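Local coordinates for protein beta-n-acetylhexosaminidase (Streptococcus pneumoniae, PDB 4AZI) that hydrolyses terminal beta-linked N-acetylglucosamine residues from glycans, as the catalytic module of a pneumococcal family 20 glycoside hydrolase, at residues Ile15-Arg19 with Lys20-Leu24; Gly193-Tyr196 with Leu197-Gln201; Ala207-Ala210 with Asn211-Ala215; Asp351-Lys354 with Asp355-Arg358; Tyr395-Asn398 with Arg399-Ala403. The protein carries 2 engineered substitutions. All coordinates share one frame; numbering follows the deposited sequence.

Contact 1: Ile15-Arg19 with Lys20-Leu24. With OAN (O-(2-acetamido-2-deoxy D-glucopyranosylidene) amino-N-phenylcarbamate), chain C.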
# COMPACT_ATOMS: atom_id res chain seq x y z
N ILE A 15 1.11 -4.49 -3.59
CA ILE A 15 0.58 -5.04 -4.85
C ILE A 15 -0.37 -4.02 -5.51
O ILE A 15 -1.39 -3.65 -4.93
CB ILE A 15 -0.16 -6.39 -4.62
CG1 ILE A 15 0.77 -7.49 -4.06
CG2 ILE A 15 -0.91 -6.83 -5.87
CD1 ILE A 15 1.89 -7.97 -4.98
N ASP A 16 -0.01 -3.60 -6.72
CA ASP A 16 -0.80 -2.66 -7.51
C ASP A 16 -2.01 -3.37 -8.13
O ASP A 16 -2.00 -3.75 -9.30
CB ASP A 16 0.11 -2.01 -8.59
CG ASP A 16 -0.57 -0.90 -9.40
OD1 ASP A 16 -1.73 -0.51 -9.12
OD2 ASP A 16 0.08 -0.42 -10.36
N ALA A 17 -3.05 -3.57 -7.32
CA ALA A 17 -4.31 -4.15 -7.80
C ALA A 17 -5.27 -3.04 -8.21
O ALA A 17 -6.49 -3.25 -8.28
CB ALA A 17 -4.93 -5.05 -6.75
N GLY A 18 -4.72 -1.86 -8.45
CA GLY A 18 -5.49 -0.73 -8.95
C GLY A 18 -5.47 -0.70 -10.46
O GLY A 18 -6.53 -0.65 -11.10
N ARG A 19 -4.28 -0.74 -11.05
CA ARG A 19 -4.17 -0.76 -12.50
C ARG A 19 -4.60 -2.11 -13.07
O ARG A 19 -5.17 -2.18 -14.17
CB ARG A 19 -2.73 -0.45 -12.94
CG ARG A 19 -2.27 0.97 -12.65
CD ARG A 19 -0.91 1.19 -13.28
NE ARG A 19 -0.40 2.56 -13.10
CZ ARG A 19 0.48 2.92 -12.17
NH1 ARG A 19 0.94 2.04 -11.30
NH2 ARG A 19 0.89 4.18 -12.12
N LYS A 20 -4.34 -3.17 -12.31
CA LYS A 20 -4.51 -4.54 -12.82
C LYS A 20 -5.37 -5.38 -11.87
O LYS A 20 -5.26 -5.26 -10.65
CB LYS A 20 -3.14 -5.18 -13.02
CG LYS A 20 -3.13 -6.53 -13.71
CD LYS A 20 -1.70 -7.01 -13.92
CE LYS A 20 -1.66 -8.46 -14.40
NZ LYS A 20 -2.28 -8.61 -15.74
N TYR A 21 -6.23 -6.23 -12.45
CA TYR A 21 -7.09 -7.10 -11.64
C TYR A 21 -6.30 -8.28 -11.08
O TYR A 21 -5.54 -8.93 -11.80
CB TYR A 21 -8.31 -7.58 -12.44
CG TYR A 21 -9.27 -8.45 -11.64
CD1 TYR A 21 -10.25 -7.89 -10.83
CD2 TYR A 21 -9.18 -9.84 -11.69
CE1 TYR A 21 -11.12 -8.69 -10.09
CE2 TYR A 21 -10.04 -10.65 -10.96
CZ TYR A 21 -11.00 -10.07 -10.16
OH TYR A 21 -11.85 -10.88 -9.42
N PHE A 22 -6.48 -8.52 -9.79
CA PHE A 22 -5.97 -9.73 -9.13
C PHE A 22 -7.16 -10.46 -8.53
O PHE A 22 -8.01 -9.84 -7.89
CB PHE A 22 -4.98 -9.38 -8.00
CG PHE A 22 -3.60 -8.98 -8.48
CD1 PHE A 22 -3.36 -7.71 -8.97
CD2 PHE A 22 -2.54 -9.88 -8.41
CE1 PHE A 22 -2.09 -7.34 -9.41
CE2 PHE A 22 -1.27 -9.52 -8.85
CZ PHE A 22 -1.05 -8.24 -9.34
N THR A 23 -7.24 -11.77 -8.73
CA THR A 23 -8.34 -12.53 -8.15
C THR A 23 -8.09 -12.68 -6.66
O THR A 23 -6.93 -12.63 -6.21
CB THR A 23 -8.47 -13.96 -8.74
OG1 THR A 23 -7.36 -14.75 -8.30
CG2 THR A 23 -8.51 -13.92 -10.26
N LEU A 24 -9.15 -12.88 -5.89
CA LEU A 24 -9.02 -13.15 -4.46
C LEU A 24 -8.04 -14.29 -4.17
O LEU A 24 -7.23 -14.18 -3.26
CB LEU A 24 -10.40 -13.39 -3.81
CG LEU A 24 -10.46 -13.91 -2.37
CD1 LEU A 24 -9.87 -12.93 -1.37
CD2 LEU A 24 -11.91 -14.25 -2.01
CAH OAN C . 4.57 6.43 -5.53
CAG OAN C . 4.99 5.74 -6.83
OAN OAN C . 5.87 4.88 -6.82
NAI OAN C . 4.37 6.16 -7.94
CAB OAN C . 4.61 5.63 -9.30
CAC OAN C . 3.79 4.35 -9.50
OAJ OAN C . 2.45 4.70 -9.86
CAD OAN C . 4.40 3.48 -10.58
OAK OAN C . 3.57 2.33 -10.73
CAE OAN C . 5.81 3.04 -10.15
CAF OAN C . 6.56 2.19 -11.17
OAM OAN C . 6.83 2.95 -12.35
OAL OAN C . 6.66 4.16 -9.79
CAA OAN C . 6.10 5.39 -9.58
NAY OAN C . 6.92 6.42 -9.60
OAQ OAN C . 8.23 6.14 -9.86
CAP OAN C . 8.91 7.13 -10.52
OAR OAN C . 10.11 7.01 -10.73
NAO OAN C . 8.19 8.20 -10.90
CAS OAN C . 8.67 9.28 -11.51
CAT OAN C . 8.37 10.53 -10.97
CAU OAN C . 8.85 11.70 -11.57
CAV OAN C . 9.63 11.62 -12.72
CAW OAN C . 9.94 10.37 -13.27
CAX OAN C . 9.46 9.20 -12.67
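Ile15, Ala17 and Phe22 touch through apolar atoms. The methyl CG2 of Ile15 sits over one face of the Phe22 ring, a CH-pi contact with CG2 3.8 Å from the ring centroid and 14° off its normal. Ile15 CG2 lies anti to the backbone N, which aims this branch at the ring while CG1 stays beside the N. Ala17 CB meets Phe22 CD1 obliquely at 3.8 Å, and Asp16 O lies at the ring edge. Tyr337 adds an edge-to-face ring contact to Phe22.

The backbone turns with a CA-H...O contact between Ala17 CA and Lys20 O. Asp16 OD1 accepts from Arg19 N at 3.2 Å, nearly straight at 171° but from above the carboxylate plane, and more weakly from Gly18 N.

Charge dominates the other end. Asp16 OD2 forms a salt bridge with Arg19 NH1 at 2.8 Å, in the guanidinium plane, and Asp49 pairs with Arg19 NE. Held by both acids, the extended Arg19 chain presents NH2 to OAJ of the bound OAN at 2.8 Å and 164°; NH1 makes a weak bond to OAK of OAN at 2.7 Å.

Asp16 thus forms an Asx motif where the first barrel strand passes into the loop that follows, and helps to position Arg19, one of the residues that bind the sugar in the pocket of this TIM barrel.

Contact 2: Gly193-Tyr196 with Leu197-Gln201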
# COMPACT_ATOMS: atom_id res chain seq x y z
N GLY A 193 4.16 18.21 -11.75
CA GLY A 193 2.91 18.57 -11.08
C GLY A 193 3.01 19.61 -9.99
O GLY A 193 2.23 20.56 -9.96
N TRP A 194 3.99 19.46 -9.10
CA TRP A 194 4.14 20.36 -7.94
C TRP A 194 4.58 21.74 -8.33
O TRP A 194 4.08 22.74 -7.78
CB TRP A 194 5.07 19.73 -6.90
CG TRP A 194 4.69 18.29 -6.66
CD1 TRP A 194 5.39 17.15 -7.05
CD2 TRP A 194 3.45 17.80 -6.08
NE1 TRP A 194 4.69 16.01 -6.71
CE2 TRP A 194 3.52 16.33 -6.12
CE3 TRP A 194 2.34 18.40 -5.51
CZ2 TRP A 194 2.52 15.53 -5.62
CZ3 TRP A 194 1.33 17.58 -5.00
CH2 TRP A 194 1.41 16.18 -5.07
N TYR A 195 5.51 21.81 -9.27
CA TYR A 195 5.90 23.07 -9.87
C TYR A 195 4.68 23.79 -10.48
O TYR A 195 4.53 24.99 -10.29
CB TYR A 195 7.02 22.85 -10.90
CG TYR A 195 7.56 24.12 -11.54
CD1 TYR A 195 8.20 25.10 -10.77
CD2 TYR A 195 7.43 24.33 -12.91
CE1 TYR A 195 8.68 26.26 -11.36
CE2 TYR A 195 7.90 25.49 -13.50
CZ TYR A 195 8.52 26.46 -12.72
OH TYR A 195 9.00 27.59 -13.32
N TYR A 196 3.80 23.06 -11.15
CA TYR A 196 2.59 23.67 -11.75
C TYR A 196 1.59 24.17 -10.71
O TYR A 196 1.03 25.26 -10.87
CB TYR A 196 1.91 22.73 -12.73
CG TYR A 196 2.51 22.68 -14.12
CD1 TYR A 196 3.82 22.25 -14.33
CD2 TYR A 196 1.76 23.05 -15.24
CE1 TYR A 196 4.37 22.19 -15.60
CE2 TYR A 196 2.30 22.98 -16.52
CZ TYR A 196 3.60 22.56 -16.69
OH TYR A 196 4.15 22.49 -17.95
N LEU A 197 1.38 23.39 -9.65
CA LEU A 197 0.56 23.83 -8.53
C LEU A 197 1.05 25.15 -7.92
O LEU A 197 0.25 26.06 -7.72
CB LEU A 197 0.47 22.76 -7.43
CG LEU A 197 -0.45 21.55 -7.65
CD1 LEU A 197 -0.32 20.63 -6.45
CD2 LEU A 197 -1.90 21.97 -7.85
N LYS A 198 2.35 25.24 -7.64
CA LYS A 198 2.90 26.46 -7.03
C LYS A 198 2.77 27.67 -7.96
O LYS A 198 2.38 28.76 -7.53
CB LYS A 198 4.36 26.26 -6.57
CG LYS A 198 4.48 25.35 -5.36
CD LYS A 198 5.84 25.44 -4.67
CE LYS A 198 5.77 24.78 -3.30
NZ LYS A 198 7.09 24.52 -2.64
N TRP A 199 3.07 27.44 -9.24
CA TRP A 199 2.95 28.43 -10.30
C TRP A 199 1.57 29.02 -10.36
O TRP A 199 1.41 30.22 -10.50
CB TRP A 199 3.29 27.79 -11.65
CG TRP A 199 3.29 28.76 -12.81
CD1 TRP A 199 2.19 29.20 -13.55
CD2 TRP A 199 4.45 29.42 -13.41
NE1 TRP A 199 2.59 30.07 -14.53
CE2 TRP A 199 3.93 30.24 -14.51
CE3 TRP A 199 5.82 29.41 -13.16
CZ2 TRP A 199 4.76 31.02 -15.30
CZ3 TRP A 199 6.65 30.20 -13.97
CH2 TRP A 199 6.13 30.98 -15.02
N TYR A 200 0.56 28.16 -10.25
CA TYR A 200 -0.83 28.62 -10.31
C TYR A 200 -1.41 28.98 -8.94
O TYR A 200 -2.62 29.23 -8.83
CB TYR A 200 -1.70 27.60 -11.06
CG TYR A 200 -1.45 27.64 -12.55
CD1 TYR A 200 -1.92 28.70 -13.33
CD2 TYR A 200 -0.72 26.64 -13.18
CE1 TYR A 200 -1.67 28.75 -14.69
CE2 TYR A 200 -0.47 26.67 -14.54
CZ TYR A 200 -0.95 27.73 -15.29
OH TYR A 200 -0.70 27.76 -16.65
N GLN A 201 -0.54 29.05 -7.93
CA GLN A 201 -0.92 29.24 -6.53
C GLN A 201 -2.04 28.27 -6.08
O GLN A 201 -2.97 28.66 -5.36
CB GLN A 201 -1.26 30.70 -6.24
CG GLN A 201 -0.08 31.65 -6.38
CD GLN A 201 -0.44 33.09 -6.05
OE1 GLN A 201 -1.21 33.35 -5.12
NE2 GLN A 201 0.12 34.03 -6.80
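Trp194 and Leu197 lie side by side and point the same way, with Leu197 CD1 resting obliquely against the six-membered ring at 3.6 Å from Trp194 CE3. Both residues are buried; the indole NE1 is hydrogen-bonded to Tyr257 of the ligand pocket, and Phe206 of the following helix meets the indole edge-to-face.

Aromatic contacts line the more exposed side. Tyr195 and Trp199 also run alongside one another: CG of each is anti to its own backbone N (chi1 -177° and -176°), and Tyr195 OH comes 3.6 Å from Trp199 CZ3, in an oblique meeting of the rings. Tyr196 and Tyr200 touch only loosely through their rings; Tyr200 CD2 instead approaches Tyr196 O at 3.2 Å, with the oxygen near the plane at the ring edge. Asp141 takes the hydroxyl of Tyr196.

Four backbone hydrogen bonds run beneath these side chains, from Leu197 N to Gly193 O through to Tyr200 N to Tyr196 O, each 3.0 Å long. Gln201 N then bonds to Lys198 O at 3.0 Å and Leu202 N to Leu197 O, the 6→1 bond, and Gln201, with positive phi, is the C-prime residue of a Schellman motif that ends this short helix.

Contact 3: Ala207-Ala210 with Asn211-Ala215. With BCN (bicine), chain J.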
# COMPACT_ATOMS: atom_id res chain seq x y z
N ALA A 207 -2.74 21.13 -0.16
CA ALA A 207 -2.51 20.85 1.25
C ALA A 207 -3.85 20.77 2.00
O ALA A 207 -4.04 19.91 2.85
CB ALA A 207 -1.60 21.89 1.87
N GLU A 208 -4.77 21.66 1.66
CA GLU A 208 -6.10 21.69 2.24
C GLU A 208 -6.81 20.35 2.03
O GLU A 208 -7.42 19.81 2.95
CB GLU A 208 -6.90 22.85 1.64
CG GLU A 208 -8.34 22.95 2.10
CD GLU A 208 -9.20 23.76 1.15
OE1 GLU A 208 -8.68 24.69 0.48
OE2 GLU A 208 -10.41 23.47 1.06
N TYR A 209 -6.67 19.81 0.82
CA TYR A 209 -7.23 18.50 0.44
C TYR A 209 -6.51 17.31 1.10
O TYR A 209 -7.16 16.34 1.55
CB TYR A 209 -7.20 18.35 -1.08
CG TYR A 209 -7.81 17.06 -1.58
CD1 TYR A 209 -9.19 16.89 -1.63
CD2 TYR A 209 -6.99 16.02 -2.03
CE1 TYR A 209 -9.74 15.71 -2.11
CE2 TYR A 209 -7.53 14.83 -2.49
CZ TYR A 209 -8.91 14.68 -2.52
OH TYR A 209 -9.44 13.50 -2.99
N ALA A 210 -5.18 17.38 1.15
CA ALA A 210 -4.36 16.36 1.79
C ALA A 210 -4.65 16.29 3.29
O ALA A 210 -4.81 15.20 3.85
CB ALA A 210 -2.88 16.60 1.53
N ASN A 211 -4.75 17.45 3.92
CA ASN A 211 -5.03 17.54 5.34
C ASN A 211 -6.45 17.03 5.67
O ASN A 211 -6.66 16.32 6.67
CB ASN A 211 -4.82 18.98 5.84
CG ASN A 211 -3.36 19.42 5.81
OD1 ASN A 211 -2.45 18.59 5.73
ND2 ASN A 211 -3.13 20.74 5.88
N THR A 212 -7.41 17.36 4.80
CA THR A 212 -8.77 16.85 4.92
C THR A 212 -8.81 15.31 4.96
O THR A 212 -9.41 14.72 5.88
CB THR A 212 -9.68 17.42 3.80
OG1 THR A 212 -9.79 18.84 3.97
CG2 THR A 212 -11.05 16.80 3.85
N LEU A 213 -8.16 14.67 3.98
CA LEU A 213 -8.11 13.21 3.93
C LEU A 213 -7.41 12.58 5.13
O LEU A 213 -7.77 11.46 5.54
CB LEU A 213 -7.46 12.72 2.62
CG LEU A 213 -8.21 12.99 1.31
CD1 LEU A 213 -7.69 12.06 0.23
CD2 LEU A 213 -9.72 12.81 1.47
N ALA A 214 -6.41 13.28 5.68
CA ALA A 214 -5.70 12.86 6.89
C ALA A 214 -6.65 12.92 8.09
O ALA A 214 -6.77 11.96 8.86
CB ALA A 214 -4.47 13.73 7.13
N ALA A 215 -7.34 14.05 8.22
CA ALA A 215 -8.35 14.23 9.27
C ALA A 215 -9.45 13.18 9.19
O ALA A 215 -9.93 12.67 10.21
CB ALA A 215 -8.94 15.62 9.19
N1 BCN J . -11.50 18.73 8.85
C1 BCN J . -12.31 17.51 9.14
C2 BCN J . -12.51 16.59 7.92
O21 BCN J . -12.97 17.10 6.88
O22 BCN J . -12.21 15.39 8.08
C3 BCN J . -10.46 18.57 7.81
C4 BCN J . -9.69 19.88 7.53
O4 BCN J . -8.29 19.64 7.68
C5 BCN J . -11.10 19.43 10.10
C6 BCN J . -9.96 18.73 10.88
O6 BCN J . -10.51 18.05 12.02
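With OG1 anti to its carbonyl carbon (chi1 -65°), Thr212 turns its hydroxyl back along the helix onto Glu208 O, at 2.8 Å from OG1, and leaves CG2 anti to the backbone N. Tyr209 has CG anti to its N (chi1 -178°), whereas CG of Leu213 stands beside its own N; the two side chains cross obliquely, and Leu213 lies over one face of the phenol ring, its CG offset toward the rim and its CD1 3.9 Å from Tyr209 CE2.

Glu208 O is gripped twice, because Thr212 N also donates to it at 3.1 Å. The two donors reach the oxygen from opposite faces of the carbonyl plane, which accommodates both bonds. Asn211 N bonds to Ala207 O at 2.8 Å, Leu213 N to Tyr209 O and Ala214 N to Ala210 O at 3.1 Å, the regular i to i+4 ladder of helix 203-219, which follows the fourth barrel strand and precedes the fifth in this TIM barrel.

Inward, Leu213 and Ala214 pack on Phe179 of strand 176-180, and the buried Tyr209 hydroxyl is bonded to Ser117. Asn211 sends its amide to the loop at Gln240 and Asp242. Bicine lies against the helix at Asn211, Thr212 and Ala215, making van der Waals approaches here: its O22 is 3.5 Å from Ala215 CB, and its O21 is 3.6 Å from Thr212 CG2.

Contact 4: Asp351-Lys354 with Asp355-Arg358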
# COMPACT_ATOMS: atom_id res chain seq x y z
N ASP A 351 15.33 -12.98 2.84
CA ASP A 351 16.61 -13.67 3.04
C ASP A 351 17.77 -12.74 3.37
O ASP A 351 18.66 -13.11 4.14
CB ASP A 351 16.95 -14.56 1.85
CG ASP A 351 16.20 -15.88 1.87
OD1 ASP A 351 15.61 -16.21 2.92
OD2 ASP A 351 16.20 -16.58 0.84
N HIS A 352 17.77 -11.56 2.78
CA HIS A 352 18.81 -10.57 3.05
C HIS A 352 18.63 -9.88 4.38
O HIS A 352 19.55 -9.20 4.85
CB HIS A 352 18.89 -9.54 1.93
CG HIS A 352 19.61 -10.03 0.69
ND1 HIS A 352 20.88 -10.47 0.72
CD2 HIS A 352 19.19 -10.12 -0.63
CE1 HIS A 352 21.26 -10.83 -0.52
NE2 HIS A 352 20.22 -10.62 -1.34
N ASN A 353 17.46 -10.03 4.98
CA ASN A 353 17.12 -9.32 6.23
C ASN A 353 16.49 -10.24 7.28
O ASN A 353 15.44 -9.91 7.84
CB ASN A 353 16.17 -8.17 5.92
CG ASN A 353 16.83 -7.05 5.15
OD1 ASN A 353 17.65 -6.32 5.70
ND2 ASN A 353 16.46 -6.89 3.89
N LYS A 354 17.15 -11.36 7.57
CA LYS A 354 16.59 -12.41 8.43
C LYS A 354 16.30 -11.97 9.87
O LYS A 354 15.43 -12.54 10.52
CB LYS A 354 17.47 -13.65 8.41
CG LYS A 354 17.41 -14.45 7.12
CD LYS A 354 18.26 -15.71 7.23
CE LYS A 354 18.25 -16.51 5.94
NZ LYS A 354 19.17 -15.92 4.93
N ASP A 355 17.03 -10.97 10.35
CA ASP A 355 16.80 -10.37 11.67
C ASP A 355 15.46 -9.64 11.79
O ASP A 355 14.90 -9.53 12.87
CB ASP A 355 17.94 -9.41 12.04
CG ASP A 355 18.50 -8.66 10.84
OD1 ASP A 355 18.49 -9.21 9.71
OD2 ASP A 355 18.96 -7.51 11.02
N TYR A 356 14.96 -9.14 10.66
CA TYR A 356 13.72 -8.37 10.65
C TYR A 356 12.48 -9.21 10.38
O TYR A 356 11.39 -8.88 10.85
CB TYR A 356 13.81 -7.22 9.63
CG TYR A 356 14.73 -6.11 10.09
CD1 TYR A 356 14.27 -5.10 10.93
CD2 TYR A 356 16.06 -6.08 9.68
CE1 TYR A 356 15.11 -4.09 11.35
CE2 TYR A 356 16.91 -5.07 10.10
CZ TYR A 356 16.42 -4.08 10.93
OH TYR A 356 17.27 -3.09 11.34
N PHE A 357 12.64 -10.29 9.62
CA PHE A 357 11.53 -11.13 9.22
C PHE A 357 11.29 -12.29 10.18
O PHE A 357 12.24 -12.88 10.70
CB PHE A 357 11.76 -11.65 7.80
CG PHE A 357 11.58 -10.59 6.75
CD1 PHE A 357 12.55 -9.61 6.56
CD2 PHE A 357 10.43 -10.56 5.96
CE1 PHE A 357 12.38 -8.62 5.59
CE2 PHE A 357 10.26 -9.57 5.00
CZ PHE A 357 11.24 -8.60 4.81
N ARG A 358 10.02 -12.61 10.41
CA ARG A 358 9.64 -13.73 11.26
C ARG A 358 10.02 -15.06 10.63
O ARG A 358 10.12 -15.18 9.40
CB ARG A 358 8.13 -13.74 11.53
CG ARG A 358 7.64 -12.68 12.51
CD ARG A 358 6.16 -12.87 12.81
NE ARG A 358 5.95 -13.79 13.93
CZ ARG A 358 4.78 -14.34 14.26
NH1 ARG A 358 3.68 -14.07 13.56
NH2 ARG A 358 4.71 -15.15 15.31
O HOH W 1 19.29 -6.59 8.18
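Just past helix 339-352 the chain turns about Asn353 O, which accepts from Tyr356 N at 3.0 Å, the donor standing 46° above the carbonyl plane, and more weakly from Phe357 N at 3.3 Å.

The same oxygen lies at the edge of the Phe357 ring, 3.2 Å from CD1, while Asn353 CB packs at 3.8 Å from Phe357 CE1. CG of Phe357 is placed beside its backbone N (chi1 -72°), and this brings the ring edge back against Asn353. The amide of Asn353 works in two directions: ND2 bonds to Phe349 in the helix, and OD1 takes up a water that also lies 3.0 Å from Asp355 OD2. The water bridges the two side chains within the turn, and the salt bridge of Asp355 to Lys6 ties it to helix 3-8. Lys354 curls back, bent at its last torsion, and its NZ meets Asp351 O at 3.0 Å in the carbonyl plane on a lone pair.

The Tyr356 N to Asn353 O bond, with Lys354 and Asp355 both at helical phi/psi, closes a helical-type beta turn; packed by Phe306, which stacks on Tyr356, and by Tyr39, edge-to-face with Phe357, it carries the chain from helix 339-352 toward the C-terminal helices.

Contact 5: Tyr395-Asn398 with Arg399-Ala403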
# COMPACT_ATOMS: atom_id res chain seq x y z
N TYR A 395 7.05 -18.01 20.09
CA TYR A 395 6.39 -17.23 19.04
C TYR A 395 7.21 -16.02 18.56
O TYR A 395 6.78 -15.29 17.67
CB TYR A 395 4.98 -16.81 19.50
CG TYR A 395 4.02 -17.98 19.60
CD1 TYR A 395 3.29 -18.39 18.49
CD2 TYR A 395 3.86 -18.68 20.80
CE1 TYR A 395 2.41 -19.46 18.57
CE2 TYR A 395 2.99 -19.76 20.88
CZ TYR A 395 2.27 -20.14 19.77
OH TYR A 395 1.39 -21.21 19.83
N ASN A 396 8.41 -15.87 19.11
CA ASN A 396 9.23 -14.68 18.88
C ASN A 396 10.44 -14.90 17.97
O ASN A 396 11.37 -14.09 17.97
CB ASN A 396 9.70 -14.10 20.22
CG ASN A 396 8.57 -13.94 21.22
OD1 ASN A 396 7.49 -13.46 20.88
ND2 ASN A 396 8.82 -14.33 22.46
N LEU A 397 10.45 -16.00 17.21
CA LEU A 397 11.63 -16.36 16.41
C LEU A 397 11.67 -15.66 15.05
O LEU A 397 10.65 -15.53 14.38
CB LEU A 397 11.74 -17.89 16.26
CG LEU A 397 11.96 -18.68 17.57
CD1 LEU A 397 11.73 -20.17 17.36
CD2 LEU A 397 13.34 -18.43 18.15
N ASN A 398 12.86 -15.21 14.67
CA ASN A 398 13.06 -14.57 13.37
C ASN A 398 13.48 -15.59 12.33
O ASN A 398 13.65 -16.78 12.65
CB ASN A 398 14.03 -13.37 13.46
CG ASN A 398 15.46 -13.76 13.81
OD1 ASN A 398 15.96 -14.81 13.42
ND2 ASN A 398 16.14 -12.88 14.54
N ARG A 399 13.66 -15.14 11.09
CA ARG A 399 13.98 -16.02 9.96
C ARG A 399 15.34 -16.77 10.09
O ARG A 399 15.57 -17.78 9.42
CB ARG A 399 13.88 -15.23 8.64
CG ARG A 399 13.72 -16.08 7.39
CD ARG A 399 13.35 -15.25 6.17
NE ARG A 399 13.63 -16.00 4.94
CZ ARG A 399 12.84 -16.94 4.42
NH1 ARG A 399 11.70 -17.27 5.01
NH2 ARG A 399 13.20 -17.57 3.31
N ASN A 400 16.22 -16.30 10.96
CA ASN A 400 17.46 -17.03 11.25
C ASN A 400 17.25 -18.36 11.97
O ASN A 400 18.13 -19.21 11.96
CB ASN A 400 18.41 -16.16 12.08
CG ASN A 400 19.05 -15.06 11.27
OD1 ASN A 400 19.69 -15.33 10.26
ND2 ASN A 400 18.87 -13.81 11.70
N LYS A 401 16.07 -18.52 12.57
CA LYS A 401 15.83 -19.61 13.52
C LYS A 401 14.72 -20.59 13.13
O LYS A 401 13.96 -21.07 13.98
CB LYS A 401 15.56 -19.04 14.92
CG LYS A 401 16.72 -18.25 15.51
CD LYS A 401 17.91 -19.14 15.84
CE LYS A 401 19.17 -18.33 16.08
NZ LYS A 401 19.11 -17.59 17.37
N GLN A 402 14.64 -20.91 11.84
CA GLN A 402 13.63 -21.86 11.36
C GLN A 402 13.87 -23.27 11.92
O GLN A 402 12.94 -23.90 12.42
CB GLN A 402 13.57 -21.90 9.83
CG GLN A 402 12.33 -22.59 9.28
CD GLN A 402 11.04 -21.98 9.81
OE1 GLN A 402 10.88 -20.76 9.85
NE2 GLN A 402 10.11 -22.83 10.22
N ALA A 403 15.10 -23.75 11.81
CA ALA A 403 15.48 -25.06 12.33
C ALA A 403 15.05 -25.20 13.79
O ALA A 403 14.46 -26.22 14.18
CB ALA A 403 16.98 -25.28 12.18
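Leu397 CD2 meets Lys401 CB at 4.0 Å, the two side chains crossing at about a right angle, so that the leucine touches the base of the lysine side chain, whose end leads away. The backbone N of Leu397 donates to the hydroxyl of Tyr361.

Asn398 carries most of the contact. Its CG sits between the backbone N and the carbonyl carbon (chi1 66°), a crowded position that swings the amide forward over the following residues. OD1 then accepts from Asn400 N at 2.9 Å; the bond is bent (135° at the hydrogen), with the donor tilted out of the carbonyl plane. OD1 also lies 3.1 Å from Asn400 CB; the two amide planes are 77° apart. The backbone oxygen of Asn398 has its own partner, Lys401 N at 3.0 Å, which stands above the carbonyl plane. Side chain and main chain of one asparagine therefore secure successive amide groups of the turn.

Arg399 turns away from the asparagine to reach Asp351 with its guanidinium, and Gln402 sends its amide to Asn360 and Asp406. Tyr395 O accepts from Arg358 and Asn396 O from His3, while the side chain of Asn398 rests on His3 and Leu7 of helix 3-8. An asparagine whose OD1 takes the N two residues on forms an Asx turn, and here it leads, with Lys401 at the N-cap, into helix 402-414.

How the contacts relate
From the N terminus, contact 1 turns the chain out of the first barrel strand, at the sugar pocket. Contacts 2 and 3 follow on consecutive helices, 193-199 and 203-219, with centres about 18 Å apart and nearest atoms about 7 Å. Contact 4 closes the turn after helix 339-352, and contact 5 the turn into helix 402-414. All five are local and in series; none nests or crosses. Contacts 2 and 3 lie across the chain's centre from contacts 4 and 5. Only the last two touch: the Asp351-Arg399 salt bridge and the probable hydrogen bond between Phe357 O and Arg399 N tie helix 339-352 and the turn after it to the C-terminal helical region.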